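Local atomic coordinates of hypothetical protein (Legionella pneumophila subsp. pneumophila, PDB entry 4JX2), a protein that is of unknown function but, as a DUF5624-family member made with a signal sequence, is probably secreted. Residues 182-185 with 186-190; 221-224 with 225-228; 36-39 with 40-44; 319-322 with 323-327; 235-238 with 239-243. One frame throughout, in Å; residues are numbered along the deposited sequence.

Interaction 1 (182-185 with 186-190)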
loop_
_atom_site.group_PDB
_atom_site.type_symbol
_atom_site.label_atom_id
_atom_site.label_comp_id
_atom_site.label_asym_id
_atom_site.label_seq_id
_atom_site.Cartn_x
_atom_site.Cartn_y
_atom_site.Cartn_z
ATOM N N ILE A 182 30.686 -13.075 -14.790
ATOM C CA ILE A 182 30.035 -14.275 -14.252
ATOM C C ILE A 182 31.130 -15.302 -13.891
ATOM O O ILE A 182 31.052 -15.948 -12.841
ATOM C CB ILE A 182 28.948 -14.838 -15.204
ATOM C CG1 ILE A 182 27.758 -13.869 -15.282
ATOM C CG2 ILE A 182 28.460 -16.231 -14.753
ATOM C CD1 ILE A 182 27.095 -13.810 -16.573
ATOM N N ASP A 183 32.181 -15.392 -14.724
ATOM C CA ASP A 183 33.317 -16.267 -14.465
ATOM C C ASP A 183 34.006 -15.861 -13.135
ATOM O O ASP A 183 34.184 -16.709 -12.254
ATOM C CB ASP A 183 34.291 -16.231 -15.640
ATOM C CG ASP A 183 35.361 -17.295 -15.539
ATOM O OD1 ASP A 183 35.021 -18.497 -15.662
ATOM O OD2 ASP A 183 36.530 -16.937 -15.290
ATOM N N TYR A 184 34.320 -14.557 -12.984
ATOM C CA TYR A 184 34.908 -13.941 -11.789
ATOM C C TYR A 184 34.038 -14.194 -10.538
ATOM O O TYR A 184 34.564 -14.547 -9.471
ATOM C CB TYR A 184 35.081 -12.418 -12.002
ATOM C CG TYR A 184 35.581 -11.692 -10.772
ATOM C CD1 TYR A 184 36.919 -11.774 -10.383
ATOM C CD2 TYR A 184 34.716 -10.936 -9.980
ATOM C CE1 TYR A 184 37.384 -11.112 -9.249
ATOM C CE2 TYR A 184 35.170 -10.274 -8.837
ATOM C CZ TYR A 184 36.509 -10.354 -8.486
ATOM O OH TYR A 184 36.963 -9.720 -7.361
ATOM N N ALA A 185 32.708 -13.980 -10.680
ATOM C CA ALA A 185 31.719 -14.151 -9.624
ATOM C C ALA A 185 31.690 -15.593 -9.136
ATOM O O ALA A 185 31.775 -15.821 -7.929
ATOM C CB ALA A 185 30.350 -13.732 -10.121
ATOM N N CYS A 186 31.627 -16.567 -10.064
ATOM C CA CYS A 186 31.622 -17.994 -9.721
ATOM C C CYS A 186 32.914 -18.382 -9.016
ATOM O O CYS A 186 32.875 -19.049 -7.981
ATOM C CB CYS A 186 31.382 -18.857 -10.955
ATOM S SG CYS A 186 29.734 -18.660 -11.681
ATOM N N SER A 187 34.051 -17.930 -9.557
ATOM C CA SER A 187 35.377 -18.206 -9.015
ATOM C C SER A 187 35.518 -17.623 -7.581
ATOM O O SER A 187 35.975 -18.323 -6.674
ATOM C CB SER A 187 36.440 -17.637 -9.950
ATOM O OG SER A 187 37.747 -17.962 -9.509
HETATM N N MSE A 188 35.092 -16.364 -7.381
HETATM C CA MSE A 188 35.163 -15.690 -6.094
HETATM C C MSE A 188 34.285 -16.397 -5.050
HETATM O O MSE A 188 34.807 -16.841 -4.027
HETATM C CB MSE A 188 34.752 -14.228 -6.266
HETATM C CG MSE A 188 34.749 -13.454 -4.983
HETATM SE SE MSE A 188 34.431 -11.583 -5.347
HETATM C CE MSE A 188 35.127 -10.836 -3.708
ATOM N N ALA A 189 32.969 -16.507 -5.317
ATOM C CA ALA A 189 31.982 -17.137 -4.430
ATOM C C ALA A 189 32.282 -18.605 -4.170
ATOM O O ALA A 189 32.147 -19.052 -3.031
ATOM C CB ALA A 189 30.590 -16.998 -5.025
ATOM N N GLY A 190 32.678 -19.337 -5.218
ATOM C CA GLY A 190 33.039 -20.749 -5.134
ATOM C C GLY A 190 34.211 -20.993 -4.211
ATOM O O GLY A 190 34.095 -21.749 -3.244
#
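Cys186 opens the turn by giving its N-H to Ile182 O, with N and O 2.9 Å apart. Its SG is anti to its own carbonyl carbon (chi1 -66°). This swings the sulfur back along the helix, where SG lies 4.1 Å from Ile182 CG2. Ser187 comes next and repeats the alpha-helical bond, its N 3.0 Å from Asp183 O. Both side chains have polar partners beyond the turn: Ser187 OG bonds to Pro427 O and Tyr219 OH, while Asp183 forms a salt bridge with Lys152 and a hydrogen bond with Asn426. Met188, present as selenomethionine, carries the main side-chain contact. Its N is 2.8 Å from Tyr184 O, and its extended chain runs beside the Tyr184 ring in the same direction. This is a Met-aromatic contact. Met188 SE sits 4.6 Å from the centroid of the Tyr184 ring, in an oblique position 47° off the ring normal. It is nearest the hydroxyl end, 3.7 Å from Tyr184 OH and 3.8 Å from Tyr184 CE2. Tyr184 OH is hydrogen-bonded to Ile221 O, just before helix 223-247. Ala189 closes the series, bonding through its N to Ala185 O. The turn belongs to helix 175-197, and its touching residues are all buried. Ile182 and Cys186 pack on helices 110-117 and 136-155, Ala185 and Met188 meet Tyr223 of helix 223-247, and Tyr184 and Ser187 face the loop around Asn426.

Interaction 2 (221-224 with 225-228)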
loop_
_atom_site.group_PDB
_atom_site.type_symbol
_atom_site.label_atom_id
_atom_site.label_comp_id
_atom_site.label_asym_id
_atom_site.label_seq_id
_atom_site.Cartn_x
_atom_site.Cartn_y
_atom_site.Cartn_z
ATOM N N ILE A 221 37.872 -7.062 -6.706
ATOM C CA ILE A 221 36.594 -6.420 -7.016
ATOM C C ILE A 221 35.575 -6.968 -6.009
ATOM O O ILE A 221 35.341 -8.181 -5.980
ATOM C CB ILE A 221 36.126 -6.614 -8.484
ATOM C CG1 ILE A 221 37.167 -6.088 -9.493
ATOM C CG2 ILE A 221 34.754 -5.945 -8.706
ATOM C CD1 ILE A 221 37.175 -6.859 -10.834
ATOM N N PRO A 222 34.974 -6.120 -5.151
ATOM C CA PRO A 222 33.979 -6.645 -4.190
ATOM C C PRO A 222 32.844 -7.410 -4.868
ATOM O O PRO A 222 32.466 -7.060 -5.991
ATOM C CB PRO A 222 33.418 -5.375 -3.536
ATOM C CG PRO A 222 34.467 -4.352 -3.724
ATOM C CD PRO A 222 35.140 -4.658 -5.024
ATOM N N TYR A 223 32.248 -8.410 -4.173
ATOM C CA TYR A 223 31.062 -9.092 -4.703
ATOM C C TYR A 223 29.892 -8.101 -4.739
ATOM O O TYR A 223 28.980 -8.264 -5.555
ATOM C CB TYR A 223 30.683 -10.360 -3.924
ATOM C CG TYR A 223 29.824 -11.258 -4.781
ATOM C CD1 TYR A 223 30.396 -12.084 -5.748
ATOM C CD2 TYR A 223 28.432 -11.220 -4.695
ATOM C CE1 TYR A 223 29.607 -12.864 -6.592
ATOM C CE2 TYR A 223 27.631 -11.991 -5.540
ATOM C CZ TYR A 223 28.225 -12.808 -6.488
ATOM O OH TYR A 223 27.454 -13.584 -7.315
ATOM N N ASN A 224 29.948 -7.050 -3.879
ATOM C CA ASN A 224 29.008 -5.934 -3.846
ATOM C C ASN A 224 28.854 -5.337 -5.262
ATOM O O ASN A 224 27.733 -5.062 -5.675
ATOM C CB ASN A 224 29.520 -4.866 -2.884
ATOM C CG ASN A 224 29.385 -5.106 -1.391
ATOM O OD1 ASN A 224 28.478 -5.759 -0.888
ATOM N ND2 ASN A 224 30.234 -4.458 -0.629
ATOM N N ASN A 225 29.984 -5.183 -6.022
ATOM C CA ASN A 225 29.982 -4.665 -7.398
ATOM C C ASN A 225 29.291 -5.652 -8.367
ATOM O O ASN A 225 28.572 -5.216 -9.274
ATOM C CB ASN A 225 31.394 -4.385 -7.862
ATOM C CG ASN A 225 32.075 -3.196 -7.213
ATOM O OD1 ASN A 225 32.010 -2.967 -5.990
ATOM N ND2 ASN A 225 32.824 -2.462 -8.026
ATOM N N VAL A 226 29.478 -6.967 -8.155
ATOM C CA VAL A 226 28.838 -7.997 -8.969
ATOM C C VAL A 226 27.322 -7.896 -8.743
ATOM O O VAL A 226 26.564 -7.974 -9.707
ATOM C CB VAL A 226 29.400 -9.421 -8.688
ATOM C CG1 VAL A 226 28.535 -10.515 -9.298
ATOM C CG2 VAL A 226 30.819 -9.545 -9.193
HETATM N N MSE A 227 26.886 -7.678 -7.489
HETATM C CA MSE A 227 25.465 -7.548 -7.178
HETATM C C MSE A 227 24.846 -6.362 -7.886
HETATM O O MSE A 227 23.781 -6.529 -8.459
HETATM C CB MSE A 227 25.228 -7.467 -5.682
HETATM C CG MSE A 227 25.326 -8.827 -5.046
HETATM SE SE MSE A 227 24.757 -8.841 -3.240
HETATM C CE MSE A 227 26.349 -7.969 -2.351
ATOM N N ILE A 228 25.530 -5.199 -7.927
ATOM C CA ILE A 228 25.013 -4.010 -8.611
ATOM C C ILE A 228 25.003 -4.250 -10.140
ATOM O O ILE A 228 23.973 -4.021 -10.778
ATOM C CB ILE A 228 25.775 -2.712 -8.215
ATOM C CG1 ILE A 228 25.798 -2.474 -6.664
ATOM C CG2 ILE A 228 25.235 -1.485 -8.971
ATOM C CD1 ILE A 228 24.401 -2.649 -5.855
#
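Val226 CG1 lies over one face of the Tyr223 ring, and this CH-pi contact is the tight part of the turn. The methyl is 4.0 Å from the ring centroid and 26° off the normal. It is shifted toward the hydroxyl end, with Val226 CG1 3.6 Å from Tyr223 CZ. Met227 crosses the same ring at about a right angle, its CG 3.9 Å from Tyr223 CD2. Tyr223 CG is anti to its backbone N (chi1 -159°), which lays the ring along the helix toward these two later residues. Phe212 stacks on the ring, and Ile116 O holds its hydroxyl.

The turn starts helix 223-247. Asn225 N reaches Pro222 O at 3.1 Å, from above the carbonyl plane and with a bent N-H angle of 136°. Regular alpha-helical bonds follow, from Met227 N to Tyr223 O and from Ile228 N to Asn224 O.

The looser side is Pro222, which is partly exposed. There the Asn225 amide lies against the proline ring, with Asn225 OD1 3.6 Å from Pro222 CG. Asn225 itself is buried, as is Ile221, whose CG2 touches Asn225 CB at 3.8 Å. Asn225 ND2 bonds weakly to Gly414 O. Asn224, also buried, packs on Phe340 of the second subunit.

Interaction 3 (36-39 with 40-44); sequences NLYF and DFTGD
Tyr38 O takes the N-H of Thr42 in a nearly straight bond of 3.3 Å between N and O, lying in the carbonyl plane, with a weak second bond from Phe41 N. One residue earlier the bond spans three residues, as in a 3-10 turn: Asp40 N is 3.2 Å from Leu37 O and sits well above that carbonyl plane.

The main side-chain contact is between Tyr38 and Thr42. Thr42 CG2 lies over one face of the Tyr38 ring as a CH-pi contact, 4.2 Å from the centroid and 27° off the normal. It leans toward the hydroxyl end, 3.8 Å from Tyr38 CZ. Thr42 OG1 is anti to the backbone N (chi1 -165°), which leaves the methyl between that N and the carbonyl carbon, facing the tyrosine.

The segment lies at the C-terminal part of helix 32-41, where the bonding weakens, and leads into the loop. Gly43 has a positive phi of 90°, a left-handed backbone conformation that glycine adopts readily. Its CA comes to the edge of the Phe39 ring. Thr42 O lies in the plane of the same ring, 3.7 Å from Phe39 CD1. Thr42 O also receives a CA-H...O contact from Phe39 CA at 3.4 Å.

On another side of the helix, the Asp40 carboxylate lies beside Asn36 O, acceptor against acceptor, and crosses the Leu37 side chain at about a right angle. Its salt bridge from OD1 to Lys53 should balance the charge. Much of this region packs on the second subunit: Leu37 on its Leu144, Tyr38 on its Thr114, and Phe41 edge-to-face with its Tyr125.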
loop_
_atom_site.group_PDB
_atom_site.type_symbol
_atom_site.label_atom_id
_atom_site.label_comp_id
_atom_site.label_asym_id
_atom_site.label_seq_id
_atom_site.Cartn_x
_atom_site.Cartn_y
_atom_site.Cartn_z
ATOM N N ASN A 36 -33.732 6.321 5.886
ATOM C CA ASN A 36 -34.243 7.192 4.825
ATOM C C ASN A 36 -33.274 8.361 4.581
ATOM O O ASN A 36 -32.885 8.584 3.433
ATOM C CB ASN A 36 -35.660 7.692 5.143
ATOM C CG ASN A 36 -36.695 6.591 5.224
ATOM O OD1 ASN A 36 -36.438 5.419 4.917
ATOM N ND2 ASN A 36 -37.895 6.941 5.646
ATOM N N LEU A 37 -32.816 9.034 5.664
ATOM C CA LEU A 37 -31.861 10.135 5.587
ATOM C C LEU A 37 -30.523 9.641 5.052
ATOM O O LEU A 37 -29.933 10.310 4.200
ATOM C CB LEU A 37 -31.672 10.832 6.955
ATOM C CG LEU A 37 -30.732 12.063 6.968
ATOM C CD1 LEU A 37 -31.231 13.148 6.015
ATOM C CD2 LEU A 37 -30.553 12.616 8.358
ATOM N N TYR A 38 -30.060 8.470 5.529
ATOM C CA TYR A 38 -28.798 7.868 5.105
ATOM C C TYR A 38 -28.774 7.641 3.585
ATOM O O TYR A 38 -27.861 8.107 2.900
ATOM C CB TYR A 38 -28.523 6.550 5.853
ATOM C CG TYR A 38 -27.189 5.940 5.482
ATOM C CD1 TYR A 38 -26.003 6.440 6.008
ATOM C CD2 TYR A 38 -27.107 4.902 4.555
ATOM C CE1 TYR A 38 -24.768 5.910 5.637
ATOM C CE2 TYR A 38 -25.876 4.367 4.174
ATOM C CZ TYR A 38 -24.711 4.863 4.732
ATOM O OH TYR A 38 -23.499 4.343 4.349
ATOM N N PHE A 39 -29.820 6.991 3.066
ATOM C CA PHE A 39 -29.966 6.631 1.663
ATOM C C PHE A 39 -30.242 7.823 0.739
ATOM O O PHE A 39 -30.144 7.657 -0.479
ATOM C CB PHE A 39 -31.054 5.567 1.513
ATOM C CG PHE A 39 -30.644 4.197 2.006
ATOM C CD1 PHE A 39 -29.382 3.690 1.732
ATOM C CD2 PHE A 39 -31.533 3.405 2.722
ATOM C CE1 PHE A 39 -29.016 2.424 2.175
ATOM C CE2 PHE A 39 -31.176 2.123 3.133
ATOM C CZ PHE A 39 -29.921 1.643 2.859
ATOM N N ASP A 40 -30.522 9.020 1.298
ATOM C CA ASP A 40 -30.727 10.253 0.529
ATOM C C ASP A 40 -29.421 10.734 -0.101
ATOM O O ASP A 40 -29.452 11.382 -1.145
ATOM C CB ASP A 40 -31.313 11.376 1.413
ATOM C CG ASP A 40 -32.803 11.269 1.726
ATOM O OD1 ASP A 40 -33.545 10.644 0.929
ATOM O OD2 ASP A 40 -33.223 11.818 2.744
ATOM N N PHE A 41 -28.280 10.408 0.510
ATOM C CA PHE A 41 -27.003 10.832 -0.023
ATOM C C PHE A 41 -26.174 9.646 -0.574
ATOM O O PHE A 41 -25.630 9.739 -1.682
ATOM C CB PHE A 41 -26.220 11.612 1.052
ATOM C CG PHE A 41 -24.805 11.988 0.687
ATOM C CD1 PHE A 41 -24.551 12.962 -0.271
ATOM C CD2 PHE A 41 -23.725 11.335 1.266
ATOM C CE1 PHE A 41 -23.236 13.299 -0.619
ATOM C CE2 PHE A 41 -22.412 11.672 0.917
ATOM C CZ PHE A 41 -22.179 12.642 -0.037
ATOM N N THR A 42 -26.050 8.554 0.184
ATOM C CA THR A 42 -25.182 7.471 -0.260
ATOM C C THR A 42 -25.847 6.089 -0.102
ATOM O O THR A 42 -27.050 6.002 0.065
ATOM C CB THR A 42 -23.818 7.598 0.479
ATOM O OG1 THR A 42 -22.845 6.777 -0.172
ATOM C CG2 THR A 42 -23.906 7.318 1.999
ATOM N N GLY A 43 -25.051 5.038 -0.245
ATOM C CA GLY A 43 -25.490 3.660 -0.103
ATOM C C GLY A 43 -25.979 2.967 -1.353
ATOM O O GLY A 43 -26.379 1.808 -1.268
ATOM N N ASP A 44 -25.924 3.641 -2.520
ATOM C CA ASP A 44 -26.418 3.139 -3.807
ATOM C C ASP A 44 -25.736 1.861 -4.298
ATOM O O ASP A 44 -26.331 1.147 -5.106
ATOM C CB ASP A 44 -26.341 4.218 -4.895
ATOM C CG ASP A 44 -25.030 4.961 -4.971
ATOM O OD1 ASP A 44 -24.802 5.848 -4.121
ATOM O OD2 ASP A 44 -24.247 4.685 -5.905
#

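Interaction 4 (319-322 with 323-327); sequences NYYN and NTVWG
Tyr320 packs its ring against Thr324 and Val325, one turn on in helix 315-339. Its CB points away from 323-327 and touches neither residue. With CG anti to the backbone N (chi1 176°), the ring is laid along the helix toward them. CD1 meets Thr324 CB at 3.8 Å. CE1 is 4.0 Å from both Thr324 CG2 and Val325 CG2. Across the ring, at its other edge, CE2 is 3.6 Å from the same valine methyl. CZ and OH also border this methyl. Val325 CG2 therefore sits over one face, 3.8 Å from the centroid and 23° off the normal, a CH-pi contact. Lys305 makes a cation-pi contact with the ring. At the tip, Tyr320 OH bonds to the N of Ala303.

The backbone here is a wider pi-type turn. Thr324 N reaches Asn319 O, Val325 N reaches Tyr320 O, Trp326 N reaches Tyr321 O and Gly327 N reaches Asn322 O, each five residues back. Asn319 O also accepts the N-H of Asn323, 2.9 Å from that N.

The Tyr320 ring is thus held in two ways, its face by the Val325 methyl and its hydroxyl by Ala303 N, which should fix its rotation.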
loop_
_atom_site.group_PDB
_atom_site.type_symbol
_atom_site.label_atom_id
_atom_site.label_comp_id
_atom_site.label_asym_id
_atom_site.label_seq_id
_atom_site.Cartn_x
_atom_site.Cartn_y
_atom_site.Cartn_z
ATOM N N ASN A 319 -15.008 -3.436 -17.621
ATOM C CA ASN A 319 -15.689 -2.439 -16.792
ATOM C C ASN A 319 -15.103 -2.441 -15.381
ATOM O O ASN A 319 -15.030 -1.385 -14.746
ATOM C CB ASN A 319 -17.220 -2.664 -16.768
ATOM C CG ASN A 319 -17.904 -2.449 -18.113
ATOM O OD1 ASN A 319 -17.357 -1.843 -19.048
ATOM N ND2 ASN A 319 -19.117 -2.957 -18.254
ATOM N N TYR A 320 -14.633 -3.618 -14.918
ATOM C CA TYR A 320 -14.024 -3.748 -13.606
ATOM C C TYR A 320 -12.744 -2.901 -13.512
ATOM O O TYR A 320 -12.643 -2.066 -12.625
ATOM C CB TYR A 320 -13.744 -5.223 -13.231
ATOM C CG TYR A 320 -13.013 -5.345 -11.914
ATOM C CD1 TYR A 320 -13.654 -5.053 -10.708
ATOM C CD2 TYR A 320 -11.654 -5.640 -11.875
ATOM C CE1 TYR A 320 -12.967 -5.098 -9.495
ATOM C CE2 TYR A 320 -10.961 -5.704 -10.666
ATOM C CZ TYR A 320 -11.621 -5.428 -9.480
ATOM O OH TYR A 320 -10.925 -5.446 -8.298
ATOM N N TYR A 321 -11.785 -3.113 -14.410
ATOM C CA TYR A 321 -10.510 -2.398 -14.360
ATOM C C TYR A 321 -10.652 -0.917 -14.737
ATOM O O TYR A 321 -10.089 -0.054 -14.062
ATOM C CB TYR A 321 -9.456 -3.096 -15.259
ATOM C CG TYR A 321 -8.991 -4.414 -14.687
ATOM C CD1 TYR A 321 -8.338 -4.473 -13.455
ATOM C CD2 TYR A 321 -9.233 -5.610 -15.354
ATOM C CE1 TYR A 321 -7.942 -5.689 -12.905
ATOM C CE2 TYR A 321 -8.813 -6.830 -14.826
ATOM C CZ TYR A 321 -8.165 -6.864 -13.602
ATOM O OH TYR A 321 -7.747 -8.065 -13.082
ATOM N N ASN A 322 -11.412 -0.638 -15.788
ATOM C CA ASN A 322 -11.598 0.687 -16.340
ATOM C C ASN A 322 -12.427 1.588 -15.421
ATOM O O ASN A 322 -12.013 2.719 -15.173
ATOM C CB ASN A 322 -12.252 0.562 -17.724
ATOM C CG ASN A 322 -12.454 1.846 -18.466
ATOM O OD1 ASN A 322 -11.522 2.609 -18.703
ATOM N ND2 ASN A 322 -13.681 2.086 -18.895
ATOM N N ASN A 323 -13.595 1.104 -14.933
ATOM C CA ASN A 323 -14.516 1.907 -14.129
ATOM C C ASN A 323 -14.443 1.629 -12.620
ATOM O O ASN A 323 -14.318 2.576 -11.851
ATOM C CB ASN A 323 -15.952 1.714 -14.614
ATOM C CG ASN A 323 -16.185 2.076 -16.064
ATOM O OD1 ASN A 323 -16.457 1.218 -16.905
ATOM N ND2 ASN A 323 -16.097 3.354 -16.387
ATOM N N THR A 324 -14.544 0.356 -12.193
ATOM C CA THR A 324 -14.559 -0.008 -10.776
ATOM C C THR A 324 -13.230 0.307 -10.141
ATOM O O THR A 324 -13.209 0.820 -9.015
ATOM C CB THR A 324 -14.944 -1.481 -10.590
ATOM O OG1 THR A 324 -16.086 -1.782 -11.400
ATOM C CG2 THR A 324 -15.212 -1.853 -9.131
ATOM N N VAL A 325 -12.123 0.008 -10.837
ATOM C CA VAL A 325 -10.794 0.259 -10.288
ATOM C C VAL A 325 -10.333 1.679 -10.651
ATOM O O VAL A 325 -10.446 2.564 -9.811
ATOM C CB VAL A 325 -9.748 -0.822 -10.659
ATOM C CG1 VAL A 325 -8.419 -0.538 -9.981
ATOM C CG2 VAL A 325 -10.241 -2.204 -10.253
ATOM N N TRP A 326 -9.890 1.909 -11.897
ATOM C CA TRP A 326 -9.326 3.182 -12.340
ATOM C C TRP A 326 -10.294 4.371 -12.184
ATOM O O TRP A 326 -9.923 5.367 -11.552
ATOM C CB TRP A 326 -8.789 3.085 -13.785
ATOM C CG TRP A 326 -7.848 4.210 -14.107
ATOM C CD1 TRP A 326 -6.512 4.267 -13.832
ATOM C CD2 TRP A 326 -8.211 5.507 -14.603
ATOM N NE1 TRP A 326 -6.011 5.507 -14.163
ATOM C CE2 TRP A 326 -7.038 6.299 -14.606
ATOM C CE3 TRP A 326 -9.422 6.086 -15.022
ATOM C CZ2 TRP A 326 -7.033 7.629 -15.048
ATOM C CZ3 TRP A 326 -9.413 7.407 -15.448
ATOM C CH2 TRP A 326 -8.229 8.156 -15.476
ATOM N N GLY A 327 -11.498 4.240 -12.754
ATOM C CA GLY A 327 -12.543 5.265 -12.786
ATOM C C GLY A 327 -12.934 5.847 -11.444
ATOM O O GLY A 327 -13.045 7.065 -11.314
#

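Interaction 5 (235-238 with 239-243); sequences ALQS and MDQLH
Gln237 NE2 is held twice, by Ser108 O and by Asn167 O; the Gln237 side chain lies beside that of Gln241. Gln237 OE1 accepts a bond from a water at 2.5 Å, and the same water gives its other hydrogen to Asp240 OD2, also at 2.5 Å. Both distances are short, so the length of this bridge is doubtful at this resolution. The water bridges side chains three residues apart. Gln237 and Asp240 both have CG anti to the backbone N (chi1 174° for Gln237), which sends their polar ends to the same side. The two bonds to carbonyl oxygens identify NE2 as the donor end of the Gln237 amide and should leave it little freedom to turn over.

The two glutamine side chains point the same way, and each is bent at its second torsion. Their amide planes are 58° apart and so do not stack. Gln237 CD is instead 3.9 Å from the methylene carbon CG of Gln241. The backbone is regularly alpha-helical: Gln241 N bonds to Gln237 O, Asp240 N to Leu236 O and Met239 N to Ala235 O, each 2.9 Å between N and O. The bond from Leu242 N to Ser238 O is weak.

Apolar contact comes from Met239, present as selenomethionine. Its CG lies beside the backbone N, and the extended chain runs back along the helix, where Met239 CE touches Ala235 CB at 3.9 Å. On this part of helix 223-247, Ala235, Leu236 and Met239 pack on helix 386-398. Met239 and Leu242 meet Phe282 of helix 279-286, and Gln241 and Leu242 reach strand 96-101.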
loop_
_atom_site.group_PDB
_atom_site.type_symbol
_atom_site.label_atom_id
_atom_site.label_comp_id
_atom_site.label_asym_id
_atom_site.label_seq_id
_atom_site.Cartn_x
_atom_site.Cartn_y
_atom_site.Cartn_z
ATOM N N ALA A 235 17.591 -5.010 -14.938
ATOM C CA ALA A 235 16.747 -3.823 -15.150
ATOM C C ALA A 235 16.774 -3.407 -16.623
ATOM O O ALA A 235 15.719 -3.218 -17.234
ATOM C CB ALA A 235 17.237 -2.669 -14.282
ATOM N N LEU A 236 17.995 -3.303 -17.191
ATOM C CA LEU A 236 18.241 -2.933 -18.569
ATOM C C LEU A 236 17.525 -3.890 -19.531
ATOM O O LEU A 236 16.870 -3.409 -20.446
ATOM C CB LEU A 236 19.759 -2.899 -18.846
ATOM C CG LEU A 236 20.239 -2.641 -20.289
ATOM C CD1 LEU A 236 19.712 -1.301 -20.846
ATOM C CD2 LEU A 236 21.778 -2.709 -20.373
ATOM N N GLN A 237 17.611 -5.212 -19.304
ATOM C CA GLN A 237 17.011 -6.201 -20.191
ATOM C C GLN A 237 15.493 -6.107 -20.184
ATOM O O GLN A 237 14.871 -6.033 -21.252
ATOM C CB GLN A 237 17.483 -7.628 -19.846
ATOM C CG GLN A 237 16.807 -8.781 -20.622
ATOM C CD GLN A 237 16.980 -8.836 -22.126
ATOM O OE1 GLN A 237 17.310 -7.857 -22.789
ATOM N NE2 GLN A 237 16.749 -10.005 -22.707
ATOM N N SER A 238 14.918 -6.078 -18.989
ATOM C CA SER A 238 13.485 -6.018 -18.726
ATOM C C SER A 238 12.869 -4.743 -19.348
ATOM O O SER A 238 11.848 -4.827 -20.054
ATOM C CB SER A 238 13.258 -6.091 -17.216
ATOM O OG SER A 238 11.924 -5.806 -16.835
HETATM N N MSE A 239 13.523 -3.586 -19.129
HETATM C CA MSE A 239 13.044 -2.309 -19.652
HETATM C C MSE A 239 13.243 -2.193 -21.172
HETATM O O MSE A 239 12.362 -1.658 -21.849
HETATM C CB MSE A 239 13.720 -1.144 -18.933
HETATM C CG MSE A 239 13.308 -1.014 -17.467
HETATM SE SE MSE A 239 14.205 0.483 -16.605
HETATM C CE MSE A 239 14.270 -0.142 -14.771
ATOM N N ASP A 240 14.372 -2.710 -21.710
ATOM C CA ASP A 240 14.635 -2.674 -23.139
ATOM C C ASP A 240 13.633 -3.543 -23.903
ATOM O O ASP A 240 13.152 -3.132 -24.963
ATOM C CB ASP A 240 16.070 -3.126 -23.461
ATOM C CG ASP A 240 16.385 -3.089 -24.940
ATOM O OD1 ASP A 240 16.358 -1.992 -25.515
ATOM O OD2 ASP A 240 16.597 -4.169 -25.532
ATOM N N GLN A 241 13.329 -4.752 -23.378
ATOM C CA GLN A 241 12.378 -5.662 -24.020
ATOM C C GLN A 241 10.978 -5.029 -24.116
ATOM O O GLN A 241 10.326 -5.127 -25.167
ATOM C CB GLN A 241 12.328 -6.997 -23.294
ATOM C CG GLN A 241 13.529 -7.894 -23.595
ATOM C CD GLN A 241 13.663 -8.341 -25.026
ATOM O OE1 GLN A 241 14.725 -8.226 -25.617
ATOM N NE2 GLN A 241 12.607 -8.886 -25.608
ATOM N N LEU A 242 10.551 -4.346 -23.053
ATOM C CA LEU A 242 9.278 -3.657 -23.059
ATOM C C LEU A 242 9.283 -2.459 -24.025
ATOM O O LEU A 242 8.309 -2.277 -24.767
ATOM C CB LEU A 242 8.867 -3.176 -21.665
ATOM C CG LEU A 242 7.422 -2.699 -21.653
ATOM C CD1 LEU A 242 6.457 -3.840 -22.013
ATOM C CD2 LEU A 242 7.058 -2.050 -20.367
ATOM N N HIS A 243 10.343 -1.627 -23.990
ATOM C CA HIS A 243 10.404 -0.480 -24.866
ATOM C C HIS A 243 10.303 -0.953 -26.332
ATOM O O HIS A 243 9.530 -0.369 -27.086
ATOM C CB HIS A 243 11.664 0.351 -24.608
ATOM C CG HIS A 243 11.838 1.460 -25.593
ATOM N ND1 HIS A 243 12.567 1.284 -26.761
ATOM C CD2 HIS A 243 11.306 2.701 -25.596
ATOM C CE1 HIS A 243 12.498 2.432 -27.407
ATOM N NE2 HIS A 243 11.741 3.316 -26.753
HETATM O O HOH W 1 17.716 -6.248 -24.649
#

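How the interactions relate
Interactions 1 and 2 touch, their centres about 11 Å apart, and join helices 175-197 and 223-247 in a buried core. Interaction 5 lies farther along helix 223-247, about 22 Å between centres from interaction 2. It is also largely buried, but adds a water bridge and packs on strand 96-101, an outermost strand of the chain's mixed sheet. Interaction 4 packs on that sheet and is only partly buried. Interaction 3 lies far from the chain's centre, about 67 Å from interaction 1 centre to centre, and owes much of its burial to the second subunit. Selenium lies obliquely beside a ring in interaction 1, whereas methyl groups sit over tyrosine faces in 2, 3 and 4.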